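Local coordinates for protein beta-phenylalanine aminotransferase (Variovorax paradoxus, PDB 4AO9) that probably transfers the amino group of beta-phenylalanine to a keto acid acceptor, using bound pyridoxal-5'-phosphate as cofactor, at residues R35-A40 with A67-T72; R170-F175 with V195-L200; L202-A207 with P240-A245. One frame throughout, in Å; residues are numbered along the deposited sequence.

Contact 1 stands apart from the other two, its centre about 40 Å from that of contact 2 and about 41 Å from that of contact 3. It is a buried, largely apolar join between the N-terminal helix and a loop, with no hydrogen bond across it. Contacts 2 and 3 are partly buried, with centres about 17 Å apart; strand 198-202 belongs to contact 2 and leads into the loop of contact 3. They meet where Leu202 N lies 2.9 Å from Val174 O and where Phe175 packs on Phe242. Contact 2 is chiefly backbone bonding at the sheet edge, contact 3 ring packing of helix 240-253 beneath a turn. Contacts 1 and 2 both reach the second subunit.

Contact 1: R35-A40 with A67-T72; sequences RRFTDA and APFPLT
A buried, apolar helix-to-loop contact places Phe37, near the C-terminal end of helix 23-40, against the irregular run Pro68 to Leu71 that leads into strand 72-77. The Phe37 ring carries most of it. Its CG stands anti to the backbone N (chi1 172°), which sends the ring straight out from the helix into the bend of the loop. There CE2 lies over one face of the Phe69 ring, offset toward the rim, with Phe69 CZ at 3.7 Å. The two rings are inclined at 47°, with centroids 5.0 Å apart, an oblique pairing that is neither a stack nor edge-to-face. The same CE2 brings the ring edge to within 3.2 Å of Phe69 O, near the Phe37 ring plane, where the positive rim of the ring can face the carbonyl oxygen. Farther round, Phe37 CE1 meets the Leu71 methyl CD2 at 3.6 Å, and across the ring Phe37 CD2 touches Pro68 CG at 3.8 Å. Pro68 follows a cis peptide bond, and Pro68 CG also comes within 3.6 Å of Thr38 OG1; that hydroxyl is hydrogen-bonded to Tyr34 O of its own helix. In this class-III aminotransferase the contact ties the N-terminal helix to the start of a small mixed sheet, which runs on at Thr72 into a strand of the second subunit. Cutting Phe37 back to an alanine would probably open a gap between Pro68, Phe69 and Leu71 and leave the Phe69 ring freer to turn. Helix 398-410 also borders the site: Phe406 packs edge-to-face with Phe37, while Leu409 touches both Phe37 and Leu71.

Contact 2: R170-F175 with V195-L200; sequences RKIVVF and VPFDFL
Lys171 NZ meets Asp198 OD2 at 2.7 Å, a salt bridge that uses the syn lone pair of the carboxylate oxygen. The lysine chain bends at its last two torsions, curling its ammonium group back to an acid on the neighbouring strand instead of extending away. Backbone bonds continue the join. Ile172 is held by both its backbone N and its backbone O: the N donates to Asp198 O at 2.9 Å, and the O accepts from Leu200 N at 2.8 Å. Val174 N then reaches Leu200 O at 3.1 Å, and all three bonds are nearly straight, with N-H...O angles of 165° to 167°. This is parallel pairing at the margin of the seven-stranded sheet of the PLP-dependent aminotransferase fold, where 198-202 is the outermost strand within the chain and 171-175 pairs on its far side with 221-226. Beside the salt-bridged pair, water 1 bridges Arg170 O and Asp198 N. On the face opposite the salt bridge, Ile172 and Phe199 lie side by side and point the same way, Ile172 CG2 at 3.7 Å from Phe199 CE1. The other branch of Ile172 ends at CD1, which touches Phe197 CB at 3.7 Å, and Leu160 and Leu164 of helix 152-167 cover Ile172 further. Phe197 itself packs on Pro196 of the second subunit.

Contact 3: L202-A207 with P240-A245; sequences LPYNDA and PDFLQA
The Phe242 ring slides beneath the turn at Tyr204 and Asn205, one face lying against the backbone so that Asn205 N sits 3.3 Å above the ring plane, over its centre. A chi1 of 167° turns the ring away from its own backbone N and out from the first turn of helix 240-253 toward the loop. Its edge then points at the face of Tyr204 in an edge-to-face pair, planes at 67° and centroids 5.2 Å apart; the nearest atoms are Phe242 CE2 and Tyr204 CE1, at 3.7 Å. The Tyr204 hydroxyl is hydrogen-bonded to Glu227 O. Asn205 crosses the phenylalanine at about a right angle, its amide plane turned 76° from the ring, and OD1 comes to 3.4 Å from Phe242 CD2. That oxygen also accepts from Gln239 N, just ahead of the helix, while ND2 binds the carbonyl oxygens of Arg388 and Pro237. One turn further along the helix, Ala245 CB meets the Ala207 methyl CB at 4.1 Å. Water 2 links the two segments, accepting from Ala207 N at 2.9 Å and donating to Asn205 O and Asp241 OD2, the latter at 3.2 Å. Pro203 to Asp206 form a type II beta turn, and Asp206 is the N-cap of helix 207-216. Helix 240-253 thus packs through Phe242 against the turn linking strand 198-202 to that helix, in keeping with the alternating alpha/beta layout of the large domain of class-III (fold type I) aminotransferases.

Contact 1: R35-A40 with A67-T72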
# COMPACT_ATOMS: atom_id res chain seq x y z
N ARG A 35 35.37 5.88 -7.72
CA ARG A 35 36.30 6.48 -6.75
C ARG A 35 35.97 7.93 -6.46
O ARG A 35 35.93 8.34 -5.29
CB ARG A 35 37.76 6.36 -7.22
CG ARG A 35 38.74 6.88 -6.17
CD ARG A 35 40.14 7.12 -6.73
NE ARG A 35 40.19 8.10 -7.81
CZ ARG A 35 40.01 9.41 -7.67
NH1 ARG A 35 39.71 9.94 -6.49
NH2 ARG A 35 40.10 10.20 -8.74
N ARG A 36 35.74 8.72 -7.51
CA ARG A 36 35.43 10.13 -7.35
C ARG A 36 34.11 10.32 -6.59
O ARG A 36 34.01 11.16 -5.69
CB ARG A 36 35.39 10.84 -8.71
CG ARG A 36 36.78 11.13 -9.30
CD ARG A 36 36.70 11.97 -10.58
NE ARG A 36 36.33 11.17 -11.75
CZ ARG A 36 35.10 11.11 -12.26
NH1 ARG A 36 34.10 11.80 -11.72
NH2 ARG A 36 34.87 10.35 -13.33
N PHE A 37 33.11 9.51 -6.94
CA PHE A 37 31.82 9.52 -6.25
C PHE A 37 31.99 9.19 -4.76
O PHE A 37 31.47 9.89 -3.89
CB PHE A 37 30.87 8.53 -6.94
CG PHE A 37 29.57 8.30 -6.21
CD1 PHE A 37 28.48 9.13 -6.42
CD2 PHE A 37 29.46 7.25 -5.31
CE1 PHE A 37 27.28 8.91 -5.73
CE2 PHE A 37 28.27 7.03 -4.61
CZ PHE A 37 27.18 7.86 -4.84
N THR A 38 32.76 8.13 -4.48
CA THR A 38 33.01 7.71 -3.10
C THR A 38 33.73 8.80 -2.29
O THR A 38 33.31 9.13 -1.19
CB THR A 38 33.83 6.40 -3.07
OG1 THR A 38 33.07 5.35 -3.68
CG2 THR A 38 34.18 5.99 -1.64
N ASP A 39 34.80 9.36 -2.86
CA ASP A 39 35.61 10.36 -2.15
C ASP A 39 34.84 11.63 -1.85
O ASP A 39 35.07 12.27 -0.82
CB ASP A 39 36.88 10.70 -2.95
CG ASP A 39 37.85 9.53 -3.03
OD1 ASP A 39 37.65 8.52 -2.33
OD2 ASP A 39 38.81 9.63 -3.83
N ALA A 40 33.91 11.97 -2.73
CA ALA A 40 33.14 13.21 -2.62
C ALA A 40 31.94 13.08 -1.68
O ALA A 40 31.37 14.10 -1.29
CB ALA A 40 32.66 13.65 -4.00
N ALA A 67 25.26 1.02 -7.10
CA ALA A 67 26.64 0.86 -6.68
C ALA A 67 27.44 2.15 -6.94
O ALA A 67 27.12 2.91 -7.85
CB ALA A 67 27.27 -0.32 -7.40
N PRO A 68 28.49 2.40 -6.14
CA PRO A 68 28.96 1.56 -5.03
C PRO A 68 28.07 1.63 -3.79
O PRO A 68 28.03 0.67 -3.01
CB PRO A 68 30.37 2.09 -4.75
CG PRO A 68 30.33 3.51 -5.18
CD PRO A 68 29.38 3.55 -6.37
N PHE A 69 27.35 2.75 -3.64
CA PHE A 69 26.33 2.94 -2.61
C PHE A 69 25.49 4.14 -3.04
O PHE A 69 25.98 5.00 -3.77
CB PHE A 69 26.95 3.21 -1.22
CG PHE A 69 27.87 4.40 -1.19
CD1 PHE A 69 29.23 4.25 -1.48
CD2 PHE A 69 27.39 5.67 -0.90
CE1 PHE A 69 30.08 5.35 -1.48
CE2 PHE A 69 28.24 6.78 -0.89
CZ PHE A 69 29.60 6.61 -1.19
N PRO A 70 24.22 4.20 -2.60
CA PRO A 70 23.38 5.34 -2.99
C PRO A 70 23.62 6.55 -2.11
O PRO A 70 23.93 6.41 -0.92
CB PRO A 70 21.96 4.80 -2.79
CG PRO A 70 22.11 3.79 -1.69
CD PRO A 70 23.44 3.13 -1.96
N LEU A 71 23.46 7.73 -2.69
CA LEU A 71 23.45 8.96 -1.92
C LEU A 71 22.25 9.00 -0.98
O LEU A 71 21.14 8.58 -1.36
CB LEU A 71 23.39 10.19 -2.83
CG LEU A 71 24.54 10.45 -3.81
CD1 LEU A 71 24.19 11.59 -4.76
CD2 LEU A 71 25.80 10.77 -3.05
N THR A 72 22.48 9.47 0.24
CA THR A 72 21.39 9.88 1.11
C THR A 72 20.98 11.30 0.76
O THR A 72 21.82 12.19 0.63
CB THR A 72 21.80 9.78 2.58
OG1 THR A 72 21.90 8.40 2.93
CG2 THR A 72 20.77 10.44 3.50

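Contact 2: R170-F175 with V195-L200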
# COMPACT_ATOMS: atom_id res chain seq x y z
N ARG A 170 -9.81 -16.99 -15.54
CA ARG A 170 -8.57 -16.94 -14.74
C ARG A 170 -7.32 -16.40 -15.42
O ARG A 170 -6.39 -15.98 -14.75
CB ARG A 170 -8.21 -18.34 -14.21
CG ARG A 170 -9.35 -19.11 -13.58
CD ARG A 170 -9.85 -18.43 -12.35
NE ARG A 170 -8.82 -18.32 -11.33
CZ ARG A 170 -8.90 -17.54 -10.25
NH1 ARG A 170 -9.97 -16.78 -10.05
NH2 ARG A 170 -7.90 -17.53 -9.38
N LYS A 171 -7.27 -16.44 -16.75
CA LYS A 171 -6.03 -16.11 -17.44
C LYS A 171 -5.89 -14.61 -17.64
O LYS A 171 -6.85 -13.92 -17.99
CB LYS A 171 -5.94 -16.87 -18.76
CG LYS A 171 -4.55 -16.85 -19.36
CD LYS A 171 -4.44 -17.69 -20.62
CE LYS A 171 -4.64 -19.19 -20.37
NZ LYS A 171 -3.55 -19.83 -19.55
N ILE A 172 -4.68 -14.10 -17.41
CA ILE A 172 -4.40 -12.67 -17.49
C ILE A 172 -3.32 -12.44 -18.54
O ILE A 172 -2.23 -12.99 -18.44
CB ILE A 172 -3.92 -12.13 -16.14
CG1 ILE A 172 -5.00 -12.36 -15.07
CG2 ILE A 172 -3.53 -10.64 -16.26
CD1 ILE A 172 -4.50 -12.10 -13.65
N VAL A 173 -3.63 -11.65 -19.57
CA VAL A 173 -2.63 -11.26 -20.56
C VAL A 173 -1.90 -10.00 -20.12
O VAL A 173 -2.52 -8.99 -19.79
CB VAL A 173 -3.28 -11.06 -21.95
CG1 VAL A 173 -2.28 -10.47 -22.95
CG2 VAL A 173 -3.82 -12.38 -22.48
N VAL A 174 -0.58 -10.10 -20.08
CA VAL A 174 0.31 -8.97 -19.81
C VAL A 174 1.41 -8.96 -20.86
O VAL A 174 1.47 -9.86 -21.73
CB VAL A 174 0.94 -9.07 -18.39
CG1 VAL A 174 -0.13 -8.83 -17.31
CG2 VAL A 174 1.67 -10.41 -18.19
N PHE A 175 2.28 -7.96 -20.80
CA PHE A 175 3.30 -7.80 -21.84
C PHE A 175 4.70 -7.78 -21.31
O PHE A 175 4.96 -7.32 -20.20
CB PHE A 175 2.96 -6.61 -22.74
CG PHE A 175 1.65 -6.79 -23.41
CD1 PHE A 175 0.47 -6.42 -22.76
CD2 PHE A 175 1.56 -7.48 -24.61
CE1 PHE A 175 -0.77 -6.70 -23.33
CE2 PHE A 175 0.33 -7.74 -25.19
CZ PHE A 175 -0.84 -7.36 -24.54
N VAL A 195 3.18 -12.35 -8.10
CA VAL A 195 2.13 -13.24 -7.58
C VAL A 195 1.72 -14.27 -8.63
O VAL A 195 1.63 -13.95 -9.81
CB VAL A 195 0.89 -12.44 -7.11
CG1 VAL A 195 -0.35 -13.33 -6.90
CG2 VAL A 195 1.22 -11.69 -5.84
N PRO A 196 1.46 -15.51 -8.20
CA PRO A 196 1.19 -16.59 -9.14
C PRO A 196 -0.24 -16.64 -9.69
O PRO A 196 -0.90 -17.68 -9.61
CB PRO A 196 1.49 -17.85 -8.31
CG PRO A 196 1.14 -17.43 -6.92
CD PRO A 196 1.60 -16.01 -6.82
N PHE A 197 -0.71 -15.53 -10.27
CA PHE A 197 -1.86 -15.59 -11.17
C PHE A 197 -1.45 -16.37 -12.42
O PHE A 197 -0.25 -16.61 -12.66
CB PHE A 197 -2.30 -14.19 -11.61
CG PHE A 197 -2.95 -13.36 -10.54
CD1 PHE A 197 -4.30 -13.53 -10.21
CD2 PHE A 197 -2.23 -12.37 -9.89
CE1 PHE A 197 -4.91 -12.74 -9.23
CE2 PHE A 197 -2.84 -11.56 -8.91
CZ PHE A 197 -4.17 -11.76 -8.58
N ASP A 198 -2.43 -16.77 -13.22
CA ASP A 198 -2.16 -17.41 -14.51
C ASP A 198 -1.86 -16.35 -15.58
O ASP A 198 -2.76 -15.92 -16.30
CB ASP A 198 -3.34 -18.29 -14.93
CG ASP A 198 -3.09 -18.97 -16.26
OD1 ASP A 198 -1.91 -19.25 -16.57
OD2 ASP A 198 -4.07 -19.21 -16.99
N PHE A 199 -0.61 -15.93 -15.67
CA PHE A 199 -0.20 -14.91 -16.64
C PHE A 199 0.22 -15.50 -17.98
O PHE A 199 1.05 -16.42 -18.02
CB PHE A 199 0.95 -14.08 -16.09
CG PHE A 199 0.57 -13.17 -14.96
CD1 PHE A 199 -0.29 -12.10 -15.16
CD2 PHE A 199 1.10 -13.38 -13.67
CE1 PHE A 199 -0.63 -11.24 -14.10
CE2 PHE A 199 0.75 -12.54 -12.63
CZ PHE A 199 -0.10 -11.47 -12.84
N LEU A 200 -0.32 -14.93 -19.06
CA LEU A 200 0.18 -15.18 -20.41
C LEU A 200 0.93 -13.93 -20.86
O LEU A 200 0.33 -12.86 -21.02
CB LEU A 200 -0.99 -15.47 -21.35
CG LEU A 200 -0.69 -15.57 -22.85
CD1 LEU A 200 0.34 -16.67 -23.14
CD2 LEU A 200 -1.97 -15.83 -23.62
O HOH W 1 -5.10 -16.21 -12.38

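Contact 3: L202-A207 with P240-A245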
# COMPACT_ATOMS: atom_id res chain seq x y z
N LEU A 202 2.98 -11.74 -23.41
CA LEU A 202 3.09 -11.54 -24.86
C LEU A 202 4.03 -10.38 -25.15
O LEU A 202 4.26 -9.53 -24.30
CB LEU A 202 1.70 -11.25 -25.44
CG LEU A 202 0.63 -12.34 -25.27
CD1 LEU A 202 -0.67 -11.93 -25.97
CD2 LEU A 202 1.11 -13.69 -25.80
N PRO A 203 4.57 -10.32 -26.38
CA PRO A 203 5.50 -9.23 -26.68
C PRO A 203 4.82 -7.87 -26.79
O PRO A 203 3.82 -7.73 -27.48
CB PRO A 203 6.11 -9.64 -28.04
CG PRO A 203 5.64 -11.03 -28.29
CD PRO A 203 4.42 -11.27 -27.49
N TYR A 204 5.37 -6.86 -26.11
CA TYR A 204 4.85 -5.50 -26.26
C TYR A 204 4.99 -5.02 -27.70
O TYR A 204 5.98 -5.30 -28.37
CB TYR A 204 5.60 -4.56 -25.32
CG TYR A 204 4.91 -3.23 -25.06
CD1 TYR A 204 3.72 -3.17 -24.31
CD2 TYR A 204 5.46 -2.04 -25.51
CE1 TYR A 204 3.11 -1.95 -24.04
CE2 TYR A 204 4.85 -0.81 -25.25
CZ TYR A 204 3.69 -0.77 -24.51
OH TYR A 204 3.08 0.43 -24.23
N ASN A 205 3.97 -4.30 -28.17
CA ASN A 205 3.97 -3.69 -29.51
C ASN A 205 3.97 -4.68 -30.67
O ASN A 205 4.34 -4.32 -31.78
CB ASN A 205 5.10 -2.65 -29.66
CG ASN A 205 4.68 -1.29 -29.17
OD1 ASN A 205 3.50 -0.97 -29.19
ND2 ASN A 205 5.64 -0.48 -28.72
N ASP A 206 3.54 -5.91 -30.41
CA ASP A 206 3.34 -6.90 -31.46
C ASP A 206 1.85 -7.15 -31.62
O ASP A 206 1.27 -7.99 -30.93
CB ASP A 206 4.09 -8.18 -31.12
CG ASP A 206 4.03 -9.22 -32.23
OD1 ASP A 206 3.19 -9.10 -33.15
OD2 ASP A 206 4.84 -10.17 -32.16
N ALA A 207 1.23 -6.39 -32.52
CA ALA A 207 -0.21 -6.46 -32.74
C ALA A 207 -0.65 -7.83 -33.23
O ALA A 207 -1.68 -8.35 -32.80
CB ALA A 207 -0.67 -5.37 -33.72
N PRO A 240 -0.25 2.82 -31.73
CA PRO A 240 -1.70 2.80 -31.98
C PRO A 240 -2.25 1.46 -32.49
O PRO A 240 -3.28 1.00 -31.99
CB PRO A 240 -1.88 3.89 -33.05
CG PRO A 240 -0.81 4.88 -32.71
CD PRO A 240 0.37 4.07 -32.21
N ASP A 241 -1.57 0.84 -33.46
CA ASP A 241 -2.05 -0.43 -34.04
C ASP A 241 -2.13 -1.54 -32.98
O ASP A 241 -3.08 -2.32 -32.95
CB ASP A 241 -1.20 -0.87 -35.25
CG ASP A 241 0.20 -1.39 -34.88
OD1 ASP A 241 0.87 -0.80 -33.99
OD2 ASP A 241 0.64 -2.38 -35.49
N PHE A 242 -1.13 -1.55 -32.09
CA PHE A 242 -1.03 -2.55 -31.04
C PHE A 242 -2.11 -2.32 -30.00
O PHE A 242 -2.84 -3.26 -29.64
CB PHE A 242 0.37 -2.46 -30.43
CG PHE A 242 0.53 -3.21 -29.14
CD1 PHE A 242 0.48 -4.61 -29.10
CD2 PHE A 242 0.75 -2.52 -27.96
CE1 PHE A 242 0.63 -5.30 -27.91
CE2 PHE A 242 0.91 -3.20 -26.75
CZ PHE A 242 0.86 -4.59 -26.73
N LEU A 243 -2.22 -1.10 -29.50
CA LEU A 243 -3.19 -0.81 -28.46
C LEU A 243 -4.64 -1.00 -28.95
O LEU A 243 -5.47 -1.54 -28.23
CB LEU A 243 -2.97 0.57 -27.83
CG LEU A 243 -1.62 0.79 -27.14
CD1 LEU A 243 -1.51 2.25 -26.70
CD2 LEU A 243 -1.44 -0.15 -25.94
N GLN A 244 -4.92 -0.59 -30.19
CA GLN A 244 -6.22 -0.85 -30.79
C GLN A 244 -6.49 -2.36 -30.95
O GLN A 244 -7.62 -2.81 -30.73
CB GLN A 244 -6.37 -0.10 -32.13
CG GLN A 244 -7.76 -0.16 -32.76
CD GLN A 244 -8.88 0.40 -31.88
OE1 GLN A 244 -8.66 1.31 -31.06
NE2 GLN A 244 -10.09 -0.12 -32.07
N ALA A 245 -5.47 -3.12 -31.32
CA ALA A 245 -5.60 -4.57 -31.42
C ALA A 245 -5.99 -5.18 -30.07
O ALA A 245 -6.80 -6.10 -30.02
CB ALA A 245 -4.32 -5.21 -31.95
O HOH W 2 2.66 -4.69 -34.45